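Local coordinates for protein probable acetyltransferase (Agrobacterium tumefaciens, PDB 2GE3) that binds acetyl coenzyme A and, as a member of the GNAT family, probably transfers its acetyl group to an amine substrate, at residues S29-Y34 with I93-R98; S125-N130 with V152-H157. One frame throughout, in Å; residues are numbered along the deposited sequence.

How the contacts relate
From the N terminus, the chain leaves helix 18-29 through 29-34, and contact 1 closes a long loop when that segment meets 93-98, the turn between strand 86-93 and helix 102-117. Only then does contact 2 open: 125-130, at the end of strand 121-127, meets 152-157, the end of strand 143-153 (outermost in this chain) and the turn beyond it, around helix 131-140. The two loops run in series, neither nested nor crossed, yet 29-34 touches both segments of contact 2. Arg32 forms a salt bridge with Asp155, Lys33 O probably accepts a hydrogen bond from His127, and Tyr34 packs on Asn130. Together the contacts tie these loops and strand ends together beside acetyl coenzyme A.

Contact 1: S29-Y34 with I93-R98; sequences SRERKY and ILPAYR. With ACO (acetyl coenzyme *a), chain E.
Glu31 and Arg98 meet end-on in a two-pronged salt bridge, each carboxylate oxygen taking one guanidinium nitrogen. The straighter prong runs from Arg98 NH1 to Glu31 OE1, 3.2 Å long with an N-H...O angle of 162°, and uses the syn lone pair of OE1. Its partner, Arg98 NH2 to Glu31 OE2, is 3.0 Å long and reaches OE2 on the syn side but 20° out of the carboxylate plane. The two flat groups are nearly coplanar. Arg98 also turns back on its own segment: NE and NH2 both donate to Ile93 O, each at 2.7 Å, a side-on grip on one carbonyl oxygen. A water accepts a further bond from NH1.

With its edge so occupied, the guanidinium offers its faces to packing. C7P of acetyl coenzyme A lies over the centre of one face, 3.5 Å from Arg98 CZ, and Pro95 CA sits toward the rim of the other. A chain extended from CG to NE carries this plate alongside the pantetheine arm. The Tyr34 ring stands steeply to the plate, its plane turned 79° from it, and Tyr34 CE1 comes within 3.6 Å of Arg98 NH1. C7P touches this ring too, over one face near the rim, while Lys33 CB covers the opposite face. From the 93-98 side, Ile93 N gives a weak hydrogen bond to the pantetheine carbonyl O9P.

The loop after helix 18-29 is thus tied to the turn preceding helix 102-117, the region whose backbone amides take the pyrophosphate in GNAT enzymes. Glu31 and Ile93 O together fix the rotation of the guanidinium, and the carboxylate probably offsets its charge, consistent with a buried arginine lying flat against an uncharged part of the cofactor.

Contact 2: S125-N130 with V152-H157; sequences SVHADN and VSIDGH. With ACO (acetyl coenzyme *a), chain E.
His127 reaches from the end of strand 121-127 to touch Val152, on strand 143-153, and Ile154 just past it. Its CB points toward the partner segment, and chi1 of -58°, with CG opposite the carbonyl carbon, turns the imidazole toward Val152 and Ile154. Beyond CG the two sides of the ring part company. CD2 rests on Val152 CG2 at 3.7 Å, whereas NE2, at the far end, lies 3.6 Å from Val152 CG1; both methyls of the valine therefore meet the ring, and the two side chains cross at about a right angle. CE1 is shared between Val152 CG1 and Ile154 CD1, the latter 3.8 Å away. ND1 is probably hydrogen-bonded to Lys33 O. Ile159, on the intervening strand 158-167, packs on both His127 and Val152, while Ser153 makes backbone hydrogen bonds to the second subunit.

Past His127 the chain makes a type I turn, closed by Asn130 N bonding to His127 O at 2.8 Å. This delivers Asn130 to the N-cap of helix 131-140, where OD1 bonds weakly to Ala133 N. With CG opposite its own backbone N (chi1 -168°), the same side chain sends ND2 to O5P of acetyl coenzyme A, a bond of 2.9 Å and nearly straight at 166°.

Here, then, the strand end serves the pocket with one residue and the protein interior with another: Asn130 holds a pantetheine carbonyl while His127 presents carbon and NE2 to aliphatic methyls. No hydrogen bond joins 125-130 to 152-157, and their adhesion is essentially van der Waals, with the probable polar tie of the imidazole directed instead to the neighbouring loop.

Contact 1: S29-Y34 with I93-R98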
ATOM      1  N   SER A  29      10.412 -15.509   6.777  1.00 36.30           N
ATOM      2  CA  SER A  29      10.462 -14.071   7.256  1.00 37.42           C
ATOM      3  C   SER A  29      11.746 -13.857   8.057  1.00 37.69           C
ATOM      4  O   SER A  29      12.442 -12.792   7.905  1.00 37.51           O
ATOM      5  CB  SER A  29       9.274 -13.693   8.122  1.00 36.96           C
ATOM      6  OG  SER A  29       8.075 -13.983   7.431  1.00 45.16           O
ATOM      7  N   ARG A  30      12.065 -14.867   8.854  1.00 36.32           N
ATOM      8  CA  ARG A  30      13.213 -14.790   9.830  1.00 39.66           C
ATOM      9  C   ARG A  30      14.604 -14.825   9.201  1.00 39.37           C
ATOM     10  O   ARG A  30      15.613 -14.584   9.849  1.00 41.31           O
ATOM     11  CB  ARG A  30      13.062 -15.822  10.964  1.00 38.19           C
ATOM     12  CG  ARG A  30      11.920 -15.456  11.954  1.00 41.61           C
ATOM     13  CD  ARG A  30      11.824 -16.411  13.178  1.00 42.06           C
ATOM     14  NE  ARG A  30      12.427 -17.694  12.884  1.00 53.57           N
ATOM     15  CZ  ARG A  30      13.022 -18.511  13.766  1.00 58.87           C
ATOM     16  NH1 ARG A  30      13.164 -18.175  15.047  1.00 58.58           N
ATOM     17  NH2 ARG A  30      13.523 -19.671  13.336  1.00 60.80           N
ATOM     18  N   GLU A  31      14.643 -15.097   7.916  1.00 40.63           N
ATOM     19  CA  GLU A  31      15.843 -14.996   7.128  1.00 41.50           C
ATOM     20  C   GLU A  31      16.185 -13.562   6.946  1.00 41.50           C
ATOM     21  O   GLU A  31      17.332 -13.265   6.646  1.00 43.37           O
ATOM     22  CB  GLU A  31      15.628 -15.626   5.756  1.00 39.47           C
ATOM     23  CG  GLU A  31      15.584 -17.156   5.830  1.00 43.53           C
ATOM     24  CD  GLU A  31      15.314 -17.849   4.439  1.00 43.79           C
ATOM     25  OE1 GLU A  31      16.119 -17.701   3.491  1.00 46.60           O
ATOM     26  OE2 GLU A  31      14.304 -18.574   4.316  1.00 49.84           O
ATOM     27  N   ARG A  32      15.176 -12.685   7.069  1.00 40.13           N
ATOM     28  CA  ARG A  32      15.339 -11.241   6.977  1.00 40.58           C
ATOM     29  C   ARG A  32      15.968 -10.756   5.669  1.00 40.39           C
ATOM     30  O   ARG A  32      16.662  -9.755   5.667  1.00 42.32           O
ATOM     31  CB  ARG A  32      16.112 -10.661   8.183  1.00 39.10           C
ATOM     32  CG  ARG A  32      15.575 -11.022   9.558  1.00 39.86           C
ATOM     33  CD  ARG A  32      16.558 -10.488  10.661  1.00 41.39           C
ATOM     34  NE  ARG A  32      15.993  -9.405  11.494  1.00 40.64           N
ATOM     35  CZ  ARG A  32      16.500  -8.201  11.603  1.00 46.98           C
ATOM     36  NH1 ARG A  32      17.600  -7.843  10.927  1.00 53.60           N
ATOM     37  NH2 ARG A  32      15.929  -7.331  12.424  1.00 51.15           N
ATOM     38  N   LYS A  33      15.743 -11.433   4.551  1.00 40.76           N
ATOM     39  CA  LYS A  33      16.284 -10.914   3.262  1.00 40.48           C
ATOM     40  C   LYS A  33      15.269 -10.636   2.186  1.00 37.42           C
ATOM     41  O   LYS A  33      15.491  -9.828   1.333  1.00 36.58           O
ATOM     42  CB  LYS A  33      17.459 -11.765   2.693  1.00 41.03           C
ATOM     43  CG  LYS A  33      17.848 -12.951   3.486  1.00 48.47           C
ATOM     44  CD  LYS A  33      19.305 -13.343   3.212  1.00 54.88           C
ATOM     45  CE  LYS A  33      19.579 -13.608   1.715  1.00 56.88           C
ATOM     46  NZ  LYS A  33      20.468 -14.829   1.667  1.00 61.36           N
ATOM     47  N   TYR A  34      14.140 -11.288   2.246  1.00 34.97           N
ATOM     48  CA  TYR A  34      13.208 -11.235   1.149  1.00 35.01           C
ATOM     49  C   TYR A  34      11.877 -10.580   1.477  1.00 35.47           C
ATOM     50  O   TYR A  34      11.378  -9.804   0.705  1.00 37.04           O
ATOM     51  CB  TYR A  34      12.977 -12.646   0.636  1.00 34.73           C
ATOM     52  CG  TYR A  34      14.228 -13.485   0.515  1.00 34.46           C
ATOM     53  CD1 TYR A  34      14.461 -14.540   1.408  1.00 36.52           C
ATOM     54  CD2 TYR A  34      15.181 -13.242  -0.497  1.00 31.04           C
ATOM     55  CE1 TYR A  34      15.594 -15.387   1.281  1.00 33.87           C
ATOM     56  CE2 TYR A  34      16.325 -14.038  -0.618  1.00 29.70           C
ATOM     57  CZ  TYR A  34      16.507 -15.114   0.274  1.00 35.71           C
ATOM     58  OH  TYR A  34      17.609 -15.924   0.194  1.00 39.30           O
ATOM     59  N   ILE A  93       8.973 -19.664  -0.319  1.00 25.21           N
ATOM     60  CA  ILE A  93       9.244 -21.090  -0.446  1.00 27.17           C
ATOM     61  C   ILE A  93      10.429 -21.369   0.487  1.00 27.30           C
ATOM     62  O   ILE A  93      11.376 -20.580   0.506  1.00 27.23           O
ATOM     63  CB  ILE A  93       9.571 -21.454  -1.965  1.00 25.94           C
ATOM     64  CG1 ILE A  93       8.333 -21.275  -2.854  1.00 32.61           C
ATOM     65  CG2 ILE A  93      10.109 -22.887  -2.133  1.00 28.12           C
ATOM     66  CD1 ILE A  93       8.528 -21.661  -4.288  1.00 28.96           C
ATOM     67  N   LEU A  94      10.374 -22.498   1.209  1.00 28.01           N
ATOM     68  CA  LEU A  94      11.435 -22.976   2.042  1.00 27.78           C
ATOM     69  C   LEU A  94      12.703 -23.151   1.187  1.00 27.98           C
ATOM     70  O   LEU A  94      12.610 -23.543   0.039  1.00 28.22           O
ATOM     71  CB  LEU A  94      11.035 -24.311   2.734  1.00 26.53           C
ATOM     72  CG  LEU A  94       9.920 -24.214   3.787  1.00 27.34           C
ATOM     73  CD1 LEU A  94       9.825 -25.512   4.576  1.00 26.51           C
ATOM     74  CD2 LEU A  94      10.138 -22.979   4.700  1.00 30.66           C
ATOM     75  N   PRO A  95      13.881 -22.816   1.746  1.00 29.34           N
ATOM     76  CA  PRO A  95      15.143 -22.812   0.990  1.00 29.02           C
ATOM     77  C   PRO A  95      15.436 -24.084   0.183  1.00 30.74           C
ATOM     78  O   PRO A  95      15.872 -23.959  -0.999  1.00 31.14           O
ATOM     79  CB  PRO A  95      16.208 -22.569   2.066  1.00 29.73           C
ATOM     80  CG  PRO A  95      15.515 -21.879   3.208  1.00 29.63           C
ATOM     81  CD  PRO A  95      14.060 -22.414   3.165  1.00 28.70           C
ATOM     82  N   ALA A  96      15.191 -25.285   0.752  1.00 30.04           N
ATOM     83  CA  ALA A  96      15.436 -26.521   0.034  1.00 31.15           C
ATOM     84  C   ALA A  96      14.576 -26.665  -1.223  1.00 32.45           C
ATOM     85  O   ALA A  96      14.882 -27.479  -2.088  1.00 31.36           O
ATOM     86  CB  ALA A  96      15.130 -27.828   0.980  1.00 32.34           C
ATOM     87  N   TYR A  97      13.481 -25.909  -1.343  1.00 32.44           N
ATOM     88  CA  TYR A  97      12.581 -26.152  -2.496  1.00 31.46           C
ATOM     89  C   TYR A  97      12.643 -25.067  -3.566  1.00 30.08           C
ATOM     90  O   TYR A  97      11.917 -25.104  -4.516  1.00 30.88           O
ATOM     91  CB  TYR A  97      11.179 -26.364  -1.998  1.00 32.83           C
ATOM     92  CG  TYR A  97      11.038 -27.615  -1.123  1.00 35.95           C
ATOM     93  CD1 TYR A  97      10.594 -28.816  -1.712  1.00 41.00           C
ATOM     94  CD2 TYR A  97      11.298 -27.599   0.266  1.00 35.74           C
ATOM     95  CE1 TYR A  97      10.410 -29.973  -0.941  1.00 44.62           C
ATOM     96  CE2 TYR A  97      11.159 -28.788   1.047  1.00 37.89           C
ATOM     97  CZ  TYR A  97      10.707 -29.943   0.425  1.00 42.50           C
ATOM     98  OH  TYR A  97      10.463 -31.114   1.101  1.00 45.69           O
ATOM     99  N   ARG A  98      13.527 -24.100  -3.385  1.00 28.69           N
ATOM    100  CA  ARG A  98      13.695 -23.020  -4.375  1.00 28.10           C
ATOM    101  C   ARG A  98      14.404 -23.472  -5.625  1.00 28.90           C
ATOM    102  O   ARG A  98      15.137 -24.484  -5.643  1.00 28.38           O
ATOM    103  CB  ARG A  98      14.437 -21.808  -3.792  1.00 26.13           C
ATOM    104  CG  ARG A  98      13.719 -21.218  -2.582  1.00 23.76           C
ATOM    105  CD  ARG A  98      14.519 -20.169  -1.809  1.00 28.07           C
ATOM    106  NE  ARG A  98      13.769 -19.841  -0.584  1.00 25.61           N
ATOM    107  CZ  ARG A  98      14.234 -19.232   0.485  1.00 23.39           C
ATOM    108  NH1 ARG A  98      15.531 -18.884   0.558  1.00 27.37           N
ATOM    109  NH2 ARG A  98      13.408 -19.049   1.529  1.00 21.55           N
TER
HETATM  110  N1A ACO E1301      19.492 -14.416 -10.523  1.00 27.30           N
HETATM  111  C2A ACO E1301      18.804 -14.390 -11.665  1.00 26.45           C
HETATM  112  N3A ACO E1301      17.900 -15.346 -11.945  1.00 28.57           N
HETATM  113  C4A ACO E1301      17.689 -16.377 -11.088  1.00 24.63           C
HETATM  114  C5A ACO E1301      18.382 -16.452  -9.835  1.00 27.84           C
HETATM  115  C6A ACO E1301      19.344 -15.388  -9.573  1.00 28.23           C
HETATM  116  N6A ACO E1301      20.006 -15.446  -8.344  1.00 27.35           N
HETATM  117  N7A ACO E1301      18.009 -17.631  -9.193  1.00 25.35           N
HETATM  118  C8A ACO E1301      17.090 -18.245  -9.940  1.00 23.91           C
HETATM  119  N9A ACO E1301      16.937 -17.511 -11.075  1.00 27.10           N
HETATM  120  C1B ACO E1301      15.996 -17.833 -12.117  1.00 26.83           C
HETATM  121  C2B ACO E1301      15.873 -19.303 -12.483  1.00 28.46           C
HETATM  122  O2B ACO E1301      16.802 -19.509 -13.570  1.00 29.50           O
HETATM  123  C3B ACO E1301      14.391 -19.260 -12.883  1.00 32.14           C
HETATM  124  O3B ACO E1301      14.275 -18.563 -14.133  1.00 39.90           O
HETATM  125  P3B ACO E1301      14.347 -19.234 -15.630  1.00 43.51           P
HETATM  126  O7A ACO E1301      15.735 -19.773 -15.954  1.00 49.48           O
HETATM  127  O8A ACO E1301      14.062 -17.938 -16.394  1.00 46.38           O
HETATM  128  O9A ACO E1301      13.438 -20.416 -15.557  1.00 45.26           O
HETATM  129  C4B ACO E1301      13.705 -18.316 -11.894  1.00 29.90           C
HETATM  130  O4B ACO E1301      14.732 -17.399 -11.538  1.00 28.96           O
HETATM  131  C5B ACO E1301      13.251 -19.063 -10.608  1.00 29.70           C
HETATM  132  O5B ACO E1301      12.077 -19.798 -10.919  1.00 21.21           O
HETATM  133  P1A ACO E1301      11.397 -20.818  -9.976  1.00 26.44           P
HETATM  134  O1A ACO E1301      10.025 -20.911 -10.530  1.00 29.36           O
HETATM  135  O2A ACO E1301      12.444 -21.910 -10.007  1.00 29.82           O
HETATM  136  O3A ACO E1301      11.412 -19.982  -8.585  1.00 24.09           O
HETATM  137  P2A ACO E1301      11.284 -20.466  -7.103  1.00 25.95           P
HETATM  138  O4A ACO E1301      10.651 -21.799  -6.854  1.00 28.81           O
HETATM  139  O5A ACO E1301      12.669 -20.264  -6.552  1.00 23.99           O
HETATM  140  O6A ACO E1301      10.258 -19.326  -6.503  1.00 24.13           O
HETATM  141  CBP ACO E1301      10.653 -17.350  -5.118  1.00 26.35           C
HETATM  142  CCP ACO E1301      10.680 -17.946  -6.535  1.00 20.44           C
HETATM  143  CDP ACO E1301      11.285 -15.921  -5.213  1.00 19.66           C
HETATM  144  CEP ACO E1301       9.230 -17.290  -4.563  1.00 22.53           C
HETATM  145  CAP ACO E1301      11.410 -18.246  -4.055  1.00 25.06           C
HETATM  146  OAP ACO E1301      12.729 -18.356  -4.528  1.00 23.00           O
HETATM  147  C9P ACO E1301      11.503 -17.784  -2.628  1.00 24.39           C
HETATM  148  O9P ACO E1301      10.629 -18.107  -1.824  1.00 26.41           O
HETATM  149  N8P ACO E1301      12.561 -17.039  -2.248  1.00 22.09           N
HETATM  150  C7P ACO E1301      12.584 -16.493  -0.871  1.00 18.57           C
HETATM  151  C6P ACO E1301      11.404 -15.605  -0.535  1.00 19.76           C
HETATM  152  C5P ACO E1301      11.004 -14.544  -1.532  1.00 19.64           C
HETATM  153  O5P ACO E1301      11.819 -13.910  -2.196  1.00 23.36           O
HETATM  154  N4P ACO E1301       9.692 -14.281  -1.604  1.00 24.43           N
HETATM  155  C3P ACO E1301       9.143 -13.543  -2.724  1.00 29.40           C
HETATM  156  C2P ACO E1301       9.617 -12.112  -2.655  1.00 42.06           C
HETATM  157  S1P ACO E1301       8.877 -11.295  -1.263  1.00 51.74           S
HETATM  158  C   ACO E1301       8.970 -10.026  -2.346  1.00 46.42           C
HETATM  159  O   ACO E1301       9.007 -10.294  -3.516  1.00 44.11           O
HETATM  160  CH3 ACO E1301       8.895  -8.646  -1.741  1.00 47.99           C
HETATM  161  O   HOH W   1      18.091 -19.153  -1.037  1.00 33.13           O

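Contact 2: S125-N130 with V152-H157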
ATOM      1  N   SER A 125       5.498  -5.746  -4.757  1.00 28.70           N
ATOM      2  CA  SER A 125       6.735  -5.004  -4.509  1.00 29.56           C
ATOM      3  C   SER A 125       7.846  -6.000  -4.244  1.00 28.23           C
ATOM      4  O   SER A 125       7.610  -6.937  -3.526  1.00 29.43           O
ATOM      5  CB  SER A 125       6.538  -4.163  -3.266  1.00 29.52           C
ATOM      6  OG  SER A 125       5.844  -2.985  -3.748  1.00 42.23           O
ATOM      7  N   VAL A 126       9.031  -5.804  -4.808  1.00 25.14           N
ATOM      8  CA  VAL A 126      10.143  -6.701  -4.615  1.00 24.38           C
ATOM      9  C   VAL A 126      11.448  -5.920  -4.344  1.00 26.25           C
ATOM     10  O   VAL A 126      11.681  -4.873  -4.966  1.00 26.06           O
ATOM     11  CB  VAL A 126      10.257  -7.684  -5.843  1.00 23.78           C
ATOM     12  CG1 VAL A 126      10.531  -6.900  -7.191  1.00 17.49           C
ATOM     13  CG2 VAL A 126      11.247  -8.717  -5.625  1.00 20.30           C
ATOM     14  N   HIS A 127      12.294  -6.432  -3.441  1.00 25.96           N
ATOM     15  CA  HIS A 127      13.581  -5.817  -3.204  1.00 24.90           C
ATOM     16  C   HIS A 127      14.421  -5.830  -4.452  1.00 25.20           C
ATOM     17  O   HIS A 127      14.512  -6.857  -5.155  1.00 25.29           O
ATOM     18  CB  HIS A 127      14.345  -6.451  -2.006  1.00 23.92           C
ATOM     19  CG  HIS A 127      13.620  -6.403  -0.697  1.00 24.17           C
ATOM     20  ND1 HIS A 127      14.049  -7.087   0.415  1.00 32.95           N
ATOM     21  CD2 HIS A 127      12.487  -5.762  -0.312  1.00 28.76           C
ATOM     22  CE1 HIS A 127      13.194  -6.914   1.408  1.00 30.62           C
ATOM     23  NE2 HIS A 127      12.217  -6.144   0.980  1.00 31.18           N
ATOM     24  N   ALA A 128      15.076  -4.696  -4.733  1.00 25.89           N
ATOM     25  CA  ALA A 128      15.811  -4.522  -6.006  1.00 26.82           C
ATOM     26  C   ALA A 128      16.952  -5.530  -6.141  1.00 27.43           C
ATOM     27  O   ALA A 128      17.404  -5.857  -7.264  1.00 27.60           O
ATOM     28  CB  ALA A 128      16.325  -3.075  -6.245  1.00 24.55           C
ATOM     29  N   ASP A 129      17.421  -6.004  -5.003  1.00 28.24           N
ATOM     30  CA  ASP A 129      18.476  -6.980  -4.983  1.00 29.91           C
ATOM     31  C   ASP A 129      17.982  -8.467  -4.905  1.00 28.98           C
ATOM     32  O   ASP A 129      18.789  -9.381  -4.928  1.00 26.82           O
ATOM     33  CB  ASP A 129      19.494  -6.618  -3.891  1.00 31.79           C
ATOM     34  CG  ASP A 129      18.912  -6.721  -2.452  1.00 40.40           C
ATOM     35  OD1 ASP A 129      17.691  -7.002  -2.280  1.00 45.60           O
ATOM     36  OD2 ASP A 129      19.699  -6.521  -1.464  1.00 49.84           O
ATOM     37  N   ASN A 130      16.659  -8.702  -4.913  1.00 27.60           N
ATOM     38  CA  ASN A 130      16.138 -10.068  -4.901  1.00 26.94           C
ATOM     39  C   ASN A 130      16.094 -10.611  -6.341  1.00 26.74           C
ATOM     40  O   ASN A 130      15.016 -10.647  -6.946  1.00 25.95           O
ATOM     41  CB  ASN A 130      14.738 -10.075  -4.307  1.00 25.80           C
ATOM     42  CG  ASN A 130      14.223 -11.481  -3.996  1.00 23.13           C
ATOM     43  OD1 ASN A 130      14.743 -12.477  -4.465  1.00 23.68           O
ATOM     44  ND2 ASN A 130      13.226 -11.555  -3.127  1.00 21.49           N
ATOM     45  N   VAL A 152      12.896   0.461   1.744  1.00 25.80           N
ATOM     46  CA  VAL A 152      13.008  -0.715   2.659  1.00 24.71           C
ATOM     47  C   VAL A 152      14.224  -0.419   3.536  1.00 24.48           C
ATOM     48  O   VAL A 152      15.216   0.124   3.074  1.00 24.73           O
ATOM     49  CB  VAL A 152      13.116  -2.078   1.851  1.00 25.42           C
ATOM     50  CG1 VAL A 152      13.460  -3.305   2.759  1.00 26.38           C
ATOM     51  CG2 VAL A 152      11.832  -2.413   1.153  1.00 20.55           C
ATOM     52  N   SER A 153      14.143  -0.678   4.815  1.00 24.17           N
ATOM     53  CA  SER A 153      15.345  -0.544   5.673  1.00 27.44           C
ATOM     54  C   SER A 153      15.350  -1.843   6.471  1.00 28.79           C
ATOM     55  O   SER A 153      14.293  -2.246   6.982  1.00 28.24           O
ATOM     56  CB  SER A 153      15.173   0.635   6.620  1.00 26.77           C
ATOM     57  OG  SER A 153      16.287   0.842   7.437  1.00 30.48           O
ATOM     58  N   ILE A 154      16.443  -2.574   6.502  1.00 30.55           N
ATOM     59  CA  ILE A 154      16.361  -3.839   7.223  1.00 34.55           C
ATOM     60  C   ILE A 154      17.144  -3.927   8.569  1.00 37.79           C
ATOM     61  O   ILE A 154      16.664  -4.504   9.584  1.00 41.50           O
ATOM     62  CB  ILE A 154      16.552  -5.074   6.334  1.00 33.13           C
ATOM     63  CG1 ILE A 154      15.284  -5.301   5.544  1.00 33.56           C
ATOM     64  CG2 ILE A 154      16.811  -6.324   7.223  1.00 34.86           C
ATOM     65  CD1 ILE A 154      15.361  -6.386   4.433  1.00 34.19           C
ATOM     66  N   ASP A 155      18.347  -3.405   8.606  1.00 38.63           N
ATOM     67  CA  ASP A 155      18.951  -3.163   9.879  1.00 39.43           C
ATOM     68  C   ASP A 155      19.985  -2.084   9.628  1.00 39.18           C
ATOM     69  O   ASP A 155      21.172  -2.337   9.445  1.00 38.91           O
ATOM     70  CB  ASP A 155      19.475  -4.456  10.549  1.00 41.61           C
ATOM     71  CG  ASP A 155      20.371  -5.281   9.654  1.00 42.76           C
ATOM     72  OD1 ASP A 155      20.125  -6.532   9.542  1.00 41.06           O
ATOM     73  OD2 ASP A 155      21.319  -4.653   9.111  1.00 44.40           O
ATOM     74  N   GLY A 156      19.453  -0.872   9.512  1.00 38.75           N
ATOM     75  CA  GLY A 156      20.220   0.340   9.291  1.00 37.06           C
ATOM     76  C   GLY A 156      20.708   0.435   7.878  1.00 36.33           C
ATOM     77  O   GLY A 156      21.452   1.370   7.564  1.00 37.62           O
ATOM     78  N   HIS A 157      20.306  -0.516   7.023  1.00 34.42           N
ATOM     79  CA  HIS A 157      20.608  -0.413   5.583  1.00 33.80           C
ATOM     80  C   HIS A 157      19.341  -0.152   4.716  1.00 30.90           C
ATOM     81  O   HIS A 157      18.379  -0.855   4.865  1.00 28.93           O
ATOM     82  CB  HIS A 157      21.362  -1.646   5.079  1.00 33.26           C
ATOM     83  CG  HIS A 157      22.683  -1.856   5.747  1.00 38.29           C
ATOM     84  ND1 HIS A 157      23.544  -0.812   6.040  1.00 41.17           N
ATOM     85  CD2 HIS A 157      23.290  -2.988   6.194  1.00 40.22           C
ATOM     86  CE1 HIS A 157      24.627  -1.287   6.637  1.00 43.10           C
ATOM     87  NE2 HIS A 157      24.499  -2.606   6.737  1.00 45.63           N
TER
HETATM   88  N1A ACO E1301      19.492 -14.416 -10.523  1.00 27.30           N
HETATM   89  C2A ACO E1301      18.804 -14.390 -11.665  1.00 26.45           C
HETATM   90  N3A ACO E1301      17.900 -15.346 -11.945  1.00 28.57           N
HETATM   91  C4A ACO E1301      17.689 -16.377 -11.088  1.00 24.63           C
HETATM   92  C5A ACO E1301      18.382 -16.452  -9.835  1.00 27.84           C
HETATM   93  C6A ACO E1301      19.344 -15.388  -9.573  1.00 28.23           C
HETATM   94  N6A ACO E1301      20.006 -15.446  -8.344  1.00 27.35           N
HETATM   95  N7A ACO E1301      18.009 -17.631  -9.193  1.00 25.35           N
HETATM   96  C8A ACO E1301      17.090 -18.245  -9.940  1.00 23.91           C
HETATM   97  N9A ACO E1301      16.937 -17.511 -11.075  1.00 27.10           N
HETATM   98  C1B ACO E1301      15.996 -17.833 -12.117  1.00 26.83           C
HETATM   99  C2B ACO E1301      15.873 -19.303 -12.483  1.00 28.46           C
HETATM  100  O2B ACO E1301      16.802 -19.509 -13.570  1.00 29.50           O
HETATM  101  C3B ACO E1301      14.391 -19.260 -12.883  1.00 32.14           C
HETATM  102  O3B ACO E1301      14.275 -18.563 -14.133  1.00 39.90           O
HETATM  103  P3B ACO E1301      14.347 -19.234 -15.630  1.00 43.51           P
HETATM  104  O7A ACO E1301      15.735 -19.773 -15.954  1.00 49.48           O
HETATM  105  O8A ACO E1301      14.062 -17.938 -16.394  1.00 46.38           O
HETATM  106  O9A ACO E1301      13.438 -20.416 -15.557  1.00 45.26           O
HETATM  107  C4B ACO E1301      13.705 -18.316 -11.894  1.00 29.90           C
HETATM  108  O4B ACO E1301      14.732 -17.399 -11.538  1.00 28.96           O
HETATM  109  C5B ACO E1301      13.251 -19.063 -10.608  1.00 29.70           C
HETATM  110  O5B ACO E1301      12.077 -19.798 -10.919  1.00 21.21           O
HETATM  111  P1A ACO E1301      11.397 -20.818  -9.976  1.00 26.44           P
HETATM  112  O1A ACO E1301      10.025 -20.911 -10.530  1.00 29.36           O
HETATM  113  O2A ACO E1301      12.444 -21.910 -10.007  1.00 29.82           O
HETATM  114  O3A ACO E1301      11.412 -19.982  -8.585  1.00 24.09           O
HETATM  115  P2A ACO E1301      11.284 -20.466  -7.103  1.00 25.95           P
HETATM  116  O4A ACO E1301      10.651 -21.799  -6.854  1.00 28.81           O
HETATM  117  O5A ACO E1301      12.669 -20.264  -6.552  1.00 23.99           O
HETATM  118  O6A ACO E1301      10.258 -19.326  -6.503  1.00 24.13           O
HETATM  119  CBP ACO E1301      10.653 -17.350  -5.118  1.00 26.35           C
HETATM  120  CCP ACO E1301      10.680 -17.946  -6.535  1.00 20.44           C
HETATM  121  CDP ACO E1301      11.285 -15.921  -5.213  1.00 19.66           C
HETATM  122  CEP ACO E1301       9.230 -17.290  -4.563  1.00 22.53           C
HETATM  123  CAP ACO E1301      11.410 -18.246  -4.055  1.00 25.06           C
HETATM  124  OAP ACO E1301      12.729 -18.356  -4.528  1.00 23.00           O
HETATM  125  C9P ACO E1301      11.503 -17.784  -2.628  1.00 24.39           C
HETATM  126  O9P ACO E1301      10.629 -18.107  -1.824  1.00 26.41           O
HETATM  127  N8P ACO E1301      12.561 -17.039  -2.248  1.00 22.09           N
HETATM  128  C7P ACO E1301      12.584 -16.493  -0.871  1.00 18.57           C
HETATM  129  C6P ACO E1301      11.404 -15.605  -0.535  1.00 19.76           C
HETATM  130  C5P ACO E1301      11.004 -14.544  -1.532  1.00 19.64           C
HETATM  131  O5P ACO E1301      11.819 -13.910  -2.196  1.00 23.36           O
HETATM  132  N4P ACO E1301       9.692 -14.281  -1.604  1.00 24.43           N
HETATM  133  C3P ACO E1301       9.143 -13.543  -2.724  1.00 29.40           C
HETATM  134  C2P ACO E1301       9.617 -12.112  -2.655  1.00 42.06           C
HETATM  135  S1P ACO E1301       8.877 -11.295  -1.263  1.00 51.74           S
HETATM  136  C   ACO E1301       8.970 -10.026  -2.346  1.00 46.42           C
HETATM  137  O   ACO E1301       9.007 -10.294  -3.516  1.00 44.11           O
HETATM  138  CH3 ACO E1301       8.895  -8.646  -1.741  1.00 47.99           C